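Local atomic coordinates of endonuclease and methylase LlaGI (Lactococcus lactis, PDB entry 5FFJ), a protein that recognises and methylates a specific DNA sequence and probably uses ATP-driven movement along DNA to bring about cleavage, as a Type ISP restriction-modification enzyme. Residues D1058-N1064 with N1161-T1167. Numbering follows the deposited sequence.
With nucleotides of chain C; nucleotides of chain B.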
# COMPACT_ATOMS: atom_id res chain seq x y z
N ASP A 1058 20.28 30.51 2.85
CA ASP A 1058 19.11 29.87 3.43
C ASP A 1058 18.70 28.72 2.53
O ASP A 1058 19.30 28.51 1.47
CB ASP A 1058 17.97 30.89 3.59
CG ASP A 1058 16.80 30.34 4.37
OD1 ASP A 1058 17.02 29.52 5.28
OD2 ASP A 1058 15.65 30.74 4.07
N ILE A 1059 17.71 27.95 2.97
CA ILE A 1059 17.15 26.89 2.15
C ILE A 1059 15.63 26.99 2.19
O ILE A 1059 15.06 27.44 3.19
CB ILE A 1059 17.65 25.51 2.61
CG1 ILE A 1059 17.05 25.10 3.95
CG2 ILE A 1059 19.17 25.53 2.75
CD1 ILE A 1059 17.45 23.69 4.36
N GLY A 1060 14.98 26.59 1.10
CA GLY A 1060 13.57 26.88 0.90
C GLY A 1060 12.65 26.38 2.00
O GLY A 1060 12.95 25.40 2.68
N ILE A 1061 11.52 27.06 2.16
CA ILE A 1061 10.60 26.77 3.25
C ILE A 1061 9.95 25.40 3.05
O ILE A 1061 9.77 24.94 1.92
CB ILE A 1061 9.51 27.88 3.36
CG1 ILE A 1061 9.09 28.06 4.82
CG2 ILE A 1061 8.31 27.57 2.49
CD1 ILE A 1061 8.24 29.28 5.05
N VAL A 1062 9.62 24.75 4.17
CA VAL A 1062 8.90 23.47 4.14
C VAL A 1062 7.79 23.50 5.19
O VAL A 1062 8.06 23.39 6.39
CB VAL A 1062 9.83 22.27 4.42
CG1 VAL A 1062 9.24 20.98 3.84
CG2 VAL A 1062 11.23 22.52 3.86
N THR A 1063 6.55 23.67 4.75
CA THR A 1063 5.43 23.85 5.66
C THR A 1063 4.89 22.52 6.19
O THR A 1063 4.20 22.49 7.21
CB THR A 1063 4.25 24.58 4.98
OG1 THR A 1063 3.47 23.64 4.24
CG2 THR A 1063 4.74 25.68 4.04
N ASN A 1064 5.18 21.45 5.46
CA ASN A 1064 4.75 20.09 5.78
C ASN A 1064 3.23 19.88 5.67
O ASN A 1064 2.72 18.79 5.90
CB ASN A 1064 5.22 19.68 7.19
CG ASN A 1064 6.62 19.05 7.18
OD1 ASN A 1064 7.55 19.58 6.56
ND2 ASN A 1064 6.76 17.91 7.85
N ASN A 1161 3.73 25.89 10.37
CA ASN A 1161 4.80 25.61 9.40
C ASN A 1161 5.94 24.87 10.07
O ASN A 1161 6.60 25.40 10.97
CB ASN A 1161 5.34 26.89 8.74
CG ASN A 1161 4.35 27.53 7.78
OD1 ASN A 1161 3.17 27.18 7.77
ND2 ASN A 1161 4.84 28.46 6.98
N GLU A 1162 6.17 23.63 9.65
CA GLU A 1162 7.18 22.78 10.27
C GLU A 1162 8.58 23.39 10.19
O GLU A 1162 9.37 23.28 11.12
CB GLU A 1162 7.19 21.40 9.61
CG GLU A 1162 7.98 20.34 10.36
CD GLU A 1162 7.27 19.86 11.62
OE1 GLU A 1162 6.08 20.19 11.80
OE2 GLU A 1162 7.90 19.13 12.42
N ASN A 1163 8.87 24.04 9.06
CA ASN A 1163 10.16 24.67 8.84
C ASN A 1163 10.03 26.00 8.11
O ASN A 1163 9.83 26.04 6.89
CB ASN A 1163 11.09 23.74 8.06
CG ASN A 1163 12.03 22.96 8.96
OD1 ASN A 1163 11.90 21.74 9.09
ND2 ASN A 1163 12.98 23.66 9.57
N VAL A 1164 10.14 27.09 8.86
CA VAL A 1164 10.06 28.44 8.31
C VAL A 1164 11.43 28.94 7.89
O VAL A 1164 11.54 29.97 7.21
CB VAL A 1164 9.43 29.43 9.32
CG1 VAL A 1164 8.00 29.01 9.65
CG2 VAL A 1164 10.28 29.54 10.59
N ARG A 1165 12.48 28.23 8.29
CA ARG A 1165 13.84 28.55 7.86
C ARG A 1165 14.22 29.98 8.28
O ARG A 1165 13.81 30.45 9.34
CB ARG A 1165 13.96 28.38 6.35
CG ARG A 1165 13.39 27.06 5.83
CD ARG A 1165 14.15 25.88 6.39
NE ARG A 1165 14.11 24.72 5.51
CZ ARG A 1165 14.54 23.51 5.85
NH1 ARG A 1165 15.04 23.28 7.06
NH2 ARG A 1165 14.47 22.52 4.97
N LYS A 1166 15.01 30.65 7.44
CA LYS A 1166 15.45 32.02 7.72
C LYS A 1166 14.55 33.05 7.04
O LYS A 1166 14.95 34.20 6.83
CB LYS A 1166 16.88 32.24 7.24
CG LYS A 1166 17.90 31.27 7.80
CD LYS A 1166 19.31 31.66 7.36
CE LYS A 1166 20.35 30.61 7.72
NZ LYS A 1166 19.95 29.74 8.86
N THR A 1167 13.33 32.65 6.69
CA THR A 1167 12.43 33.52 5.95
C THR A 1167 12.07 34.78 6.73
O THR A 1167 11.81 35.83 6.15
CB THR A 1167 11.13 32.80 5.57
OG1 THR A 1167 10.49 32.30 6.75
CG2 THR A 1167 11.43 31.65 4.61
P DG C 16 2.81 18.30 2.35
OP1 DG C 16 1.39 18.45 2.76
OP2 DG C 16 3.71 19.47 2.41
O5' DG C 16 3.46 17.13 3.22
C5' DG C 16 4.59 16.45 2.70
C4' DG C 16 5.21 15.49 3.71
O4' DG C 16 6.48 15.04 3.18
C3' DG C 16 5.60 16.10 5.04
O3' DG C 16 5.93 15.08 5.97
C2' DG C 16 6.83 16.86 4.63
C1' DG C 16 7.52 15.80 3.78
N9 DG C 16 8.40 16.31 2.74
C8 DG C 16 8.27 17.47 2.02
N7 DG C 16 9.22 17.64 1.14
C5 DG C 16 10.03 16.52 1.30
C6 DG C 16 11.22 16.15 0.63
O6 DG C 16 11.82 16.76 -0.27
N1 DG C 16 11.71 14.93 1.10
C2 DG C 16 11.13 14.18 2.09
N2 DG C 16 11.74 13.03 2.41
N3 DG C 16 10.02 14.52 2.72
C4 DG C 16 9.53 15.70 2.27
P DC B 6 17.17 26.42 9.65
OP1 DC B 6 17.42 27.84 9.31
OP2 DC B 6 15.88 25.79 9.29
O5' DC B 6 18.34 25.54 9.03
C5' DC B 6 19.68 25.68 9.53
C4' DC B 6 20.42 24.35 9.48
O4' DC B 6 19.69 23.35 10.26
C3' DC B 6 20.57 23.76 8.07
O3' DC B 6 21.92 23.34 7.84
C2' DC B 6 19.58 22.60 8.06
C1' DC B 6 19.58 22.16 9.51
N1 DC B 6 18.33 21.42 9.92
C2 DC B 6 18.39 20.05 10.26
O2 DC B 6 19.47 19.46 10.22
N3 DC B 6 17.24 19.42 10.62
C4 DC B 6 16.08 20.09 10.66
N4 DC B 6 14.98 19.42 11.01
C5 DC B 6 16.01 21.47 10.31
C6 DC B 6 17.14 22.08 9.96
P DA C 17 5.10 14.85 7.32
OP1 DA C 17 3.73 14.45 6.91
OP2 DA C 17 5.28 16.02 8.21
O5' DA C 17 5.84 13.60 7.99
C5' DA C 17 5.90 12.36 7.28
C4' DA C 17 7.29 11.77 7.29
O4' DA C 17 8.21 12.65 6.59
C3' DA C 17 7.90 11.53 8.67
O3' DA C 17 8.57 10.27 8.70
C2' DA C 17 8.87 12.70 8.84
C1' DA C 17 9.32 12.93 7.41
N9 DA C 17 9.75 14.29 7.13
C8 DA C 17 9.08 15.44 7.44
N7 DA C 17 9.70 16.52 7.04
C5 DA C 17 10.84 16.04 6.42
C6 DA C 17 11.90 16.69 5.79
N6 DA C 17 11.98 18.02 5.68
N1 DA C 17 12.88 15.93 5.26
C2 DA C 17 12.79 14.60 5.38
N3 DA C 17 11.83 13.87 5.95
C4 DA C 17 10.88 14.67 6.46
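The DNA-binding surface of the specificity domain of this Type ISP enzyme illustrates how two segments can brace each other beside the DNA they read. Segments 1058-1064 and 1161-1167 join through a single antiparallel bridge, the hydrogen-bonded pair Val1062 and Asn1163: Val1062 N donates to Asn1163 O (3.0 Å) and Asn1163 N to Val1062 O (2.9 Å). Next along the segment, Ile1061 CD1 lies 4.4 Å from Val1164 CB, and the Ile1061 side chain also touches Leu1200 of strand 1200-1201.

A type II' turn over Val1164-Thr1167 then sends Arg1165 back across the first segment. Its NE bonds Gly1060 O almost linearly (3.1 Å, 172°), while Ile1059 CD1 lies over one face of the guanidinium. Arg1165 NH1 hydrogen-bonds N7 of an adenine base, and the bond from NE to Gly1060 O is consistent with the guanidinium being positioned for it. Asp1058 OD1 accepts a hydrogen bond from the backbone N of Lys1166 (3.2 Å), the N-cap residue of helix 1167-1170.

Both DNA strands are gripped at their backbones. Lys1166 NZ reaches OP1 of DC6 of chain B at 3.2 Å, and at the far end of the contact Asn1064 ND2 makes a very short hydrogen bond, 2.4 Å, to OP2 of DA17 of chain C.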